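Local coordinates for putative dimetal phosphatase (Danio rerio, PDB 2NXF), which probably hydrolyses ADP-ribose and CDP-alcohols such as CDP-choline at the dinuclear metal centre of a calcineurin-like phosphoesterase fold, at residues D129-Y134 with L146-D151; W208-L213 with R253-V258; L229-C234 with A247-L252. One frame throughout, in Å; residues are numbered along the deposited sequence.

Interaction 1 of 3, residues D129-Y134 with L146-D151; sequences DDIYAY and LLDAYD
Tyr134 and Leu146 form an antiparallel hydrogen-bonded pair, Leu146 N reaching Tyr134 O at 2.8 Å and Tyr134 N reaching Leu146 O at 3.0 Å, where strand 142-146 ends beside the start of strand 134-139. Beyond this pair the chains leave the ladder, Tyr132 at the centre of an inverse gamma turn and Asp148 opening a type I turn, and a side chain takes over from the backbone. With CG anti to its own backbone N (chi1 -177°), Asp148 sends OD2 to Tyr132 N, 2.8 Å away; the bond is fairly straight at 163°, and the N-H comes to the anti side, tilted 33° out of the carboxylate plane. OD2 also makes a salt bridge with Arg104, while OD1 accepts from Tyr150 N in an Asx turn. An alanine here would probably leave the N-H of Tyr132 and the charge of Arg104 without this mate and set the turn at Tyr150 free to shift. The side chains of Tyr134 and Leu146 lie alongside, pointing the same way: Leu146 CB sits 4.0 Å above one ring face, near the rim, and Leu146 CD2 comes within 3.4 Å of Tyr134 OH, which bonds to His91 and Ser114. Ile131 lays CG1 3.8 Å from Asp151 OD1. Ser202, Lys163 and Arg157 hold that carboxylate. The Asp148 side chain lies about 8 Å from that of His228, a zinc ligand. Past the ladder's end, the buried carboxylate of Asp148 thus replaces a backbone acceptor, its charge probably offset by Arg104.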
loop_
_atom_site.group_PDB
_atom_site.type_symbol
_atom_site.label_atom_id
_atom_site.label_comp_id
_atom_site.label_asym_id
_atom_site.label_seq_id
_atom_site.Cartn_x
_atom_site.Cartn_y
_atom_site.Cartn_z
ATOM N N ASP A 129 3.140 -16.361 11.440
ATOM C CA ASP A 129 2.400 -17.120 10.439
ATOM C C ASP A 129 2.913 -16.854 9.020
ATOM O O ASP A 129 2.267 -17.250 8.042
ATOM C CB ASP A 129 0.917 -16.743 10.532
ATOM C CG ASP A 129 0.366 -16.922 11.947
ATOM O OD1 ASP A 129 0.360 -18.073 12.419
ATOM O OD2 ASP A 129 -0.024 -15.915 12.586
ATOM N N ASP A 130 4.068 -16.187 8.919
ATOM C CA ASP A 130 4.673 -15.810 7.619
ATOM C C ASP A 130 3.761 -14.916 6.758
ATOM O O ASP A 130 3.700 -15.066 5.538
ATOM C CB ASP A 130 5.153 -17.066 6.856
ATOM C CG ASP A 130 6.203 -16.761 5.781
ATOM O OD1 ASP A 130 6.834 -15.672 5.793
ATOM O OD2 ASP A 130 6.407 -17.643 4.923
ATOM N N ILE A 131 3.061 -13.981 7.409
ATOM C CA ILE A 131 2.242 -12.974 6.710
ATOM C C ILE A 131 2.654 -11.632 7.307
ATOM O O ILE A 131 2.703 -11.488 8.527
ATOM C CB ILE A 131 0.712 -13.222 6.933
ATOM C CG1 ILE A 131 0.333 -14.628 6.427
ATOM C CG2 ILE A 131 -0.151 -12.155 6.236
ATOM C CD1 ILE A 131 -1.054 -15.115 6.963
ATOM N N TYR A 132 2.971 -10.663 6.445
ATOM C CA TYR A 132 3.449 -9.373 6.929
ATOM C C TYR A 132 2.248 -8.441 7.096
ATOM O O TYR A 132 1.936 -7.612 6.235
ATOM C CB TYR A 132 4.502 -8.774 5.975
ATOM C CG TYR A 132 4.985 -7.436 6.475
ATOM C CD1 TYR A 132 5.730 -7.337 7.651
ATOM C CD2 TYR A 132 4.692 -6.260 5.757
ATOM C CE1 TYR A 132 6.145 -6.080 8.147
ATOM C CE2 TYR A 132 5.118 -5.015 6.224
ATOM C CZ TYR A 132 5.836 -4.928 7.399
ATOM O OH TYR A 132 6.248 -3.705 7.870
ATOM N N ALA A 133 1.561 -8.619 8.219
ATOM C CA ALA A 133 0.388 -7.837 8.550
ATOM C C ALA A 133 0.407 -7.624 10.037
ATOM O O ALA A 133 0.786 -8.528 10.818
ATOM C CB ALA A 133 -0.880 -8.592 8.158
ATOM N N TYR A 134 -0.022 -6.433 10.442
ATOM C CA TYR A 134 -0.040 -6.112 11.870
ATOM C C TYR A 134 -0.993 -4.988 12.153
ATOM O O TYR A 134 -1.426 -4.307 11.234
ATOM C CB TYR A 134 1.357 -5.788 12.393
ATOM C CG TYR A 134 2.040 -4.532 11.845
ATOM C CD1 TYR A 134 2.036 -3.342 12.588
ATOM C CD2 TYR A 134 2.732 -4.551 10.620
ATOM C CE1 TYR A 134 2.695 -2.199 12.146
ATOM C CE2 TYR A 134 3.397 -3.386 10.164
ATOM C CZ TYR A 134 3.366 -2.227 10.931
ATOM O OH TYR A 134 4.030 -1.079 10.513
ATOM N N LEU A 146 -2.165 -2.833 8.944
ATOM C CA LEU A 146 -1.396 -2.916 7.705
ATOM C C LEU A 146 -1.554 -4.330 7.193
ATOM O O LEU A 146 -1.311 -5.287 7.952
ATOM C CB LEU A 146 0.102 -2.650 7.947
ATOM C CG LEU A 146 0.583 -1.199 7.787
ATOM C CD1 LEU A 146 0.093 -0.389 8.975
ATOM C CD2 LEU A 146 2.125 -1.144 7.667
ATOM N N LEU A 147 -1.966 -4.444 5.928
ATOM C CA LEU A 147 -2.217 -5.743 5.305
ATOM C C LEU A 147 -1.126 -6.115 4.319
ATOM O O LEU A 147 -0.383 -5.232 3.829
ATOM C CB LEU A 147 -3.560 -5.717 4.564
ATOM C CG LEU A 147 -4.822 -5.402 5.381
ATOM C CD1 LEU A 147 -6.048 -5.465 4.471
ATOM C CD2 LEU A 147 -4.933 -6.363 6.569
ATOM N N ASP A 148 -1.052 -7.425 4.039
ATOM C CA ASP A 148 -0.079 -8.035 3.151
ATOM C C ASP A 148 -0.831 -8.501 1.880
ATOM O O ASP A 148 -1.375 -9.615 1.823
ATOM C CB ASP A 148 0.547 -9.242 3.888
ATOM C CG ASP A 148 1.654 -9.940 3.095
ATOM O OD1 ASP A 148 1.930 -9.591 1.919
ATOM O OD2 ASP A 148 2.254 -10.851 3.697
ATOM N N ALA A 149 -0.847 -7.635 0.868
ATOM C CA ALA A 149 -1.619 -7.911 -0.341
ATOM C C ALA A 149 -0.931 -8.925 -1.277
ATOM O O ALA A 149 -1.509 -9.281 -2.318
ATOM C CB ALA A 149 -1.897 -6.606 -1.104
ATOM N N TYR A 150 0.274 -9.368 -0.907
ATOM C CA TYR A 150 1.012 -10.420 -1.641
ATOM C C TYR A 150 1.156 -11.714 -0.839
ATOM O O TYR A 150 1.983 -12.564 -1.143
ATOM C CB TYR A 150 2.371 -9.897 -2.157
ATOM C CG TYR A 150 2.130 -8.806 -3.169
ATOM C CD1 TYR A 150 2.027 -9.100 -4.538
ATOM C CD2 TYR A 150 1.886 -7.484 -2.750
ATOM C CE1 TYR A 150 1.752 -8.105 -5.465
ATOM C CE2 TYR A 150 1.606 -6.484 -3.668
ATOM C CZ TYR A 150 1.522 -6.801 -5.021
ATOM O OH TYR A 150 1.249 -5.829 -5.964
ATOM N N ASP A 151 0.307 -11.844 0.176
ATOM C CA ASP A 151 0.188 -13.064 0.966
ATOM C C ASP A 151 -0.078 -14.237 0.008
ATOM O O ASP A 151 0.630 -15.253 0.020
ATOM C CB ASP A 151 -0.967 -12.815 1.947
ATOM C CG ASP A 151 -1.293 -13.992 2.826
ATOM O OD1 ASP A 151 -0.608 -15.036 2.810
ATOM O OD2 ASP A 151 -2.295 -13.826 3.558
#

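Interaction 2 of 3, residues W208-L213 with R253-V258; sequences WLDAVL and RSHQSV
His255 is gripped by helix 203-219 in two ways, at the edge of its ring by Asp210 and over one face by Leu213. The edge contact is a His-carboxylate hydrogen bond: NE2 of His255 lies 2.6 Å from OD1 of Asp210, the bond is almost straight at 176°, and the oxygen sits in the plane of the ring. The two side chains cross at about a right angle and their planes are turned 57° apart, which brings the N-H to OD1 from above the carboxylate plane. Asp210 has CG anti to the backbone N (chi1 -175°), which carries the carboxylate toward the ring. A water donates to the same OD1 at 3.1 Å and makes a weak hydrogen bond with Ser254 OG.

One turn further on, Leu213 presents its CB to the face of the imidazole, 3.5 Å from the ring centroid, a CH-pi contact displaced toward CG and CD2. Its branch continues past the ring, CD1 lying 3.8 Å from His255 CD2 and also 3.8 Å from Val258 CG2. The remaining nitrogen, ND1, bonds to Asp217 OD2, and the other oxygen of Asp217 takes Ser257 OG. With carboxylates at both nitrogens, the imidazole is likely to be stabilised in its cationic form, and its rotation is fixed.

The turn from His255 to Val258 follows helix 245-253 and leads into strand 258-263. Leu213 also packs on Val251 and Leu252 of that helix, and the backbone of Ser257 bonds to Val223 in the adjoining parallel strand 222-227, so the loop is tied both to helix 203-219 and to strand 222-227.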
loop_
_atom_site.group_PDB
_atom_site.type_symbol
_atom_site.label_atom_id
_atom_site.label_comp_id
_atom_site.label_asym_id
_atom_site.label_seq_id
_atom_site.Cartn_x
_atom_site.Cartn_y
_atom_site.Cartn_z
ATOM N N TRP A 208 -8.258 -12.945 10.416
ATOM C CA TRP A 208 -7.654 -12.050 11.399
ATOM C C TRP A 208 -8.161 -10.601 11.254
ATOM O O TRP A 208 -8.537 -9.965 12.242
ATOM C CB TRP A 208 -6.127 -12.126 11.298
ATOM C CG TRP A 208 -5.340 -11.054 12.019
ATOM C CD1 TRP A 208 -4.952 -11.039 13.344
ATOM C CD2 TRP A 208 -4.785 -9.870 11.431
ATOM N NE1 TRP A 208 -4.211 -9.904 13.609
ATOM C CE2 TRP A 208 -4.091 -9.173 12.452
ATOM C CE3 TRP A 208 -4.812 -9.329 10.136
ATOM C CZ2 TRP A 208 -3.445 -7.963 12.222
ATOM C CZ3 TRP A 208 -4.160 -8.110 9.900
ATOM C CH2 TRP A 208 -3.483 -7.448 10.940
ATOM N N LEU A 209 -8.179 -10.090 10.031
ATOM C CA LEU A 209 -8.724 -8.748 9.791
ATOM C C LEU A 209 -10.169 -8.670 10.327
ATOM O O LEU A 209 -10.543 -7.737 11.043
ATOM C CB LEU A 209 -8.738 -8.472 8.285
ATOM C CG LEU A 209 -9.449 -7.161 7.906
ATOM C CD1 LEU A 209 -8.797 -5.936 8.566
ATOM C CD2 LEU A 209 -9.449 -7.051 6.354
ATOM N N ASP A 210 -10.978 -9.665 9.981
ATOM C CA ASP A 210 -12.371 -9.698 10.441
ATOM C C ASP A 210 -12.473 -9.673 11.977
ATOM O O ASP A 210 -13.329 -8.985 12.541
ATOM C CB ASP A 210 -13.092 -10.920 9.867
ATOM C CG ASP A 210 -14.554 -10.926 10.207
ATOM O OD1 ASP A 210 -15.282 -10.001 9.780
ATOM O OD2 ASP A 210 -14.974 -11.830 10.951
ATOM N N ALA A 211 -11.577 -10.407 12.641
ATOM C CA ALA A 211 -11.537 -10.445 14.117
ATOM C C ALA A 211 -11.138 -9.098 14.702
ATOM O O ALA A 211 -11.763 -8.622 15.657
ATOM C CB ALA A 211 -10.571 -11.535 14.595
ATOM N N VAL A 212 -10.093 -8.496 14.133
ATOM C CA VAL A 212 -9.640 -7.148 14.549
ATOM C C VAL A 212 -10.821 -6.176 14.464
ATOM O O VAL A 212 -11.108 -5.424 15.405
ATOM C CB VAL A 212 -8.435 -6.673 13.699
ATOM C CG1 VAL A 212 -8.074 -5.215 14.013
ATOM C CG2 VAL A 212 -7.220 -7.571 13.995
ATOM N N LEU A 213 -11.543 -6.225 13.344
ATOM C CA LEU A 213 -12.665 -5.299 13.152
ATOM C C LEU A 213 -13.850 -5.526 14.082
ATOM O O LEU A 213 -14.501 -4.569 14.506
ATOM C CB LEU A 213 -13.109 -5.311 11.682
ATOM C CG LEU A 213 -12.027 -4.827 10.696
ATOM C CD1 LEU A 213 -12.553 -4.909 9.261
ATOM C CD2 LEU A 213 -11.479 -3.400 10.999
ATOM N N ARG A 253 -17.517 -4.365 4.795
ATOM C CA ARG A 253 -18.938 -3.982 4.834
ATOM C C ARG A 253 -19.683 -4.517 6.065
ATOM O O ARG A 253 -20.771 -4.032 6.397
ATOM C CB ARG A 253 -19.640 -4.411 3.547
ATOM C CG ARG A 253 -19.150 -3.612 2.340
ATOM C CD ARG A 253 -19.650 -4.186 1.026
ATOM N NE ARG A 253 -19.296 -3.307 -0.092
ATOM C CZ ARG A 253 -19.151 -3.715 -1.352
ATOM N NH1 ARG A 253 -19.306 -4.997 -1.660
ATOM N NH2 ARG A 253 -18.849 -2.838 -2.301
ATOM N N SER A 254 -19.083 -5.509 6.725
ATOM C CA SER A 254 -19.610 -6.119 7.946
ATOM C C SER A 254 -19.321 -5.318 9.214
ATOM O O SER A 254 -19.824 -5.661 10.288
ATOM C CB SER A 254 -18.989 -7.512 8.112
ATOM O OG SER A 254 -19.512 -8.384 7.120
ATOM N N HIS A 255 -18.499 -4.272 9.102
ATOM C CA HIS A 255 -17.982 -3.594 10.289
ATOM C C HIS A 255 -18.067 -2.077 10.225
ATOM O O HIS A 255 -17.388 -1.444 9.401
ATOM C CB HIS A 255 -16.529 -4.014 10.524
ATOM C CG HIS A 255 -16.373 -5.477 10.780
ATOM N ND1 HIS A 255 -16.710 -6.057 11.981
ATOM C CD2 HIS A 255 -15.925 -6.482 9.986
ATOM C CE1 HIS A 255 -16.486 -7.361 11.917
ATOM N NE2 HIS A 255 -15.995 -7.639 10.722
ATOM N N GLN A 256 -18.856 -1.508 11.145
ATOM C CA GLN A 256 -18.993 -0.055 11.227
ATOM C C GLN A 256 -17.724 0.674 11.676
ATOM O O GLN A 256 -17.595 1.892 11.464
ATOM C CB GLN A 256 -20.206 0.351 12.078
ATOM C CG GLN A 256 -21.528 0.146 11.342
ATOM C CD GLN A 256 -22.532 1.272 11.570
ATOM O OE1 GLN A 256 -23.574 1.065 12.191
ATOM N NE2 GLN A 256 -22.220 2.470 11.061
ATOM N N SER A 257 -16.777 -0.058 12.263
ATOM C CA SER A 257 -15.525 0.550 12.728
ATOM C C SER A 257 -14.592 0.991 11.601
ATOM O O SER A 257 -13.679 1.774 11.832
ATOM C CB SER A 257 -14.763 -0.393 13.664
ATOM O OG SER A 257 -14.490 -1.611 13.012
ATOM N N VAL A 258 -14.802 0.485 10.386
ATOM C CA VAL A 258 -13.931 0.842 9.271
ATOM C C VAL A 258 -14.123 2.327 8.914
ATOM O O VAL A 258 -15.238 2.766 8.605
ATOM C CB VAL A 258 -14.223 -0.021 8.040
ATOM C CG1 VAL A 258 -13.338 0.409 6.859
ATOM C CG2 VAL A 258 -14.059 -1.530 8.377
HETATM O O HOH W 1 -17.168 -10.749 7.414
#

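Interaction 3 of 3, residues L229-C234 with A247-L252; sequences LPVHPC and AVLSVL
Val231 lays its side chain against Val248 and Leu249 on helix 245-253. CB already lies 4.2 Å from Val248 CB, and the two valines cross at about a right angle. CG1, anti to the carbonyl carbon (chi1 -61°), settles against Val248 CB at 3.9 Å, with both Val248 methyls close by. CG2 is turned the other way, between the backbone N and the carbonyl carbon, where it meets Leu249 CD2 at 3.8 Å and, more loosely, Leu252 CD1 at 4.3 Å. One short side chain thus touches Val248, its neighbour Leu249, and Leu252 one turn on. Phe261 and His280, from strands 258-263 and 279-282, close in on it as well.

The segments belong to a beta-alpha-beta crossover: strand 222-227, helix 245-253 and strand 258-263, the two strands parallel neighbours in one sheet. As is usual in metallophosphoesterases, the loops that follow such strands carry metal ligands. Here they supply His228 and His265 to one zinc ion, and the Val231 side chain lies about 10 Å from that of each.

Leu249 answers from the helix by sliding past Val231 in the opposite direction. Its CD1 rests 3.4 Å from Val231 O, a carbonyl that is hydrogen-bonded to His245 ND1, and meets Pro233 CD tip to tip at 4.1 Å. Its CD2 approaches His232 CD2 at 3.9 Å, the side chains crossing at about a right angle. The imidazole is held by polar contacts around it: ND1 accepts from Cys234 N in a bond of 168°, close to the ring plane, and NE2 bonds to Asp274. Cys234 itself is tied by a disulfide to Cys272 in strand 270-273.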
loop_
_atom_site.group_PDB
_atom_site.type_symbol
_atom_site.label_atom_id
_atom_site.label_comp_id
_atom_site.label_asym_id
_atom_site.label_seq_id
_atom_site.Cartn_x
_atom_site.Cartn_y
_atom_site.Cartn_z
ATOM N N LEU A 229 -2.337 -2.824 -2.372
ATOM C CA LEU A 229 -3.357 -2.945 -3.413
ATOM C C LEU A 229 -4.723 -2.431 -2.986
ATOM O O LEU A 229 -5.204 -2.740 -1.878
ATOM C CB LEU A 229 -3.541 -4.424 -3.826
ATOM C CG LEU A 229 -2.314 -5.106 -4.450
ATOM C CD1 LEU A 229 -2.645 -6.582 -4.793
ATOM C CD2 LEU A 229 -1.829 -4.359 -5.656
ATOM N N PRO A 230 -5.379 -1.675 -3.878
ATOM C CA PRO A 230 -6.775 -1.270 -3.651
ATOM C C PRO A 230 -7.729 -2.461 -3.792
ATOM O O PRO A 230 -7.389 -3.473 -4.433
ATOM C CB PRO A 230 -7.033 -0.248 -4.768
ATOM C CG PRO A 230 -6.088 -0.624 -5.862
ATOM C CD PRO A 230 -4.842 -1.118 -5.134
ATOM N N VAL A 231 -8.910 -2.327 -3.191
ATOM C CA VAL A 231 -9.916 -3.396 -3.266
ATOM C C VAL A 231 -11.278 -2.935 -3.792
ATOM O O VAL A 231 -12.118 -3.766 -4.131
ATOM C CB VAL A 231 -10.097 -4.137 -1.913
ATOM C CG1 VAL A 231 -8.775 -4.820 -1.457
ATOM C CG2 VAL A 231 -10.646 -3.165 -0.825
ATOM N N HIS A 232 -11.510 -1.625 -3.891
ATOM C CA HIS A 232 -12.826 -1.170 -4.382
ATOM C C HIS A 232 -12.713 -0.711 -5.837
ATOM O O HIS A 232 -11.928 0.178 -6.141
ATOM C CB HIS A 232 -13.393 -0.047 -3.506
ATOM C CG HIS A 232 -14.879 0.095 -3.627
ATOM N ND1 HIS A 232 -15.512 0.275 -4.841
ATOM C CD2 HIS A 232 -15.856 0.066 -2.691
ATOM C CE1 HIS A 232 -16.819 0.349 -4.642
ATOM N NE2 HIS A 232 -17.054 0.224 -3.346
ATOM N N PRO A 233 -13.497 -1.331 -6.745
ATOM C CA PRO A 233 -13.437 -0.945 -8.152
ATOM C C PRO A 233 -13.679 0.546 -8.455
ATOM O O PRO A 233 -13.259 1.018 -9.516
ATOM C CB PRO A 233 -14.539 -1.804 -8.805
ATOM C CG PRO A 233 -14.691 -2.956 -7.915
ATOM C CD PRO A 233 -14.442 -2.447 -6.523
ATOM N N CYS A 234 -14.364 1.268 -7.557
ATOM C CA CYS A 234 -14.585 2.721 -7.743
ATOM C C CYS A 234 -13.343 3.551 -7.447
ATOM O O CYS A 234 -13.282 4.730 -7.808
ATOM C CB CYS A 234 -15.756 3.264 -6.902
ATOM S SG CYS A 234 -15.786 2.837 -5.131
ATOM N N ALA A 247 -13.678 -10.342 -1.561
ATOM C CA ALA A 247 -13.605 -10.992 -0.245
ATOM C C ALA A 247 -13.257 -9.968 0.829
ATOM O O ALA A 247 -13.800 -10.009 1.941
ATOM C CB ALA A 247 -12.582 -12.130 -0.265
ATOM N N VAL A 248 -12.387 -9.024 0.475
ATOM C CA VAL A 248 -12.024 -7.933 1.397
ATOM C C VAL A 248 -13.217 -7.011 1.621
ATOM O O VAL A 248 -13.536 -6.668 2.765
ATOM C CB VAL A 248 -10.817 -7.122 0.909
ATOM C CG1 VAL A 248 -10.413 -6.076 1.975
ATOM C CG2 VAL A 248 -9.627 -8.045 0.667
ATOM N N LEU A 249 -13.874 -6.615 0.529
ATOM C CA LEU A 249 -15.052 -5.733 0.640
ATOM C C LEU A 249 -16.116 -6.359 1.524
ATOM O O LEU A 249 -16.741 -5.671 2.328
ATOM C CB LEU A 249 -15.638 -5.396 -0.731
ATOM C CG LEU A 249 -14.714 -4.569 -1.625
ATOM C CD1 LEU A 249 -15.302 -4.468 -3.024
ATOM C CD2 LEU A 249 -14.479 -3.181 -1.006
ATOM N N SER A 250 -16.328 -7.669 1.388
ATOM C CA SER A 250 -17.328 -8.356 2.199
ATOM C C SER A 250 -17.033 -8.227 3.690
ATOM O O SER A 250 -17.955 -8.032 4.490
ATOM C CB SER A 250 -17.412 -9.828 1.802
ATOM O OG SER A 250 -18.056 -9.962 0.551
ATOM N N VAL A 251 -15.750 -8.342 4.054
ATOM C CA VAL A 251 -15.318 -8.151 5.445
ATOM C C VAL A 251 -15.543 -6.693 5.889
ATOM O O VAL A 251 -16.188 -6.455 6.914
ATOM C CB VAL A 251 -13.841 -8.565 5.663
ATOM C CG1 VAL A 251 -13.358 -8.177 7.076
ATOM C CG2 VAL A 251 -13.687 -10.077 5.446
ATOM N N LEU A 252 -15.084 -5.738 5.089
ATOM C CA LEU A 252 -15.191 -4.322 5.465
ATOM C C LEU A 252 -16.633 -3.897 5.677
ATOM O O LEU A 252 -16.934 -3.156 6.624
ATOM C CB LEU A 252 -14.556 -3.426 4.409
ATOM C CG LEU A 252 -13.089 -3.693 4.072
ATOM C CD1 LEU A 252 -12.630 -2.708 2.994
ATOM C CD2 LEU A 252 -12.201 -3.639 5.332
#

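How the interactions relate
Interaction 1 is wholly buried and lies nearest the chain's centre, about 11 Å between centres; interaction 2, at about 18 Å, and interaction 3 also reach partly exposed residues. Interactions 2 and 3 hold the same crossover: interaction 3 is nested inside the chain loop that interaction 2 closes, and Val251 of helix 245-253 packs against Asp210 and Leu213. Helix 203-219 also links interaction 2 to interaction 1, where Trp208 lies on Ala133 and Leu147, and interaction 3 meets interaction 1 where Leu229 packs on Ala149 and Tyr150. Their chemistry differs: strand pairing and carboxylate bonds in interaction 1, a histidine-carboxylate hydrogen bond with a CH-pi contact in interaction 2, mostly aliphatic packing in interaction 3.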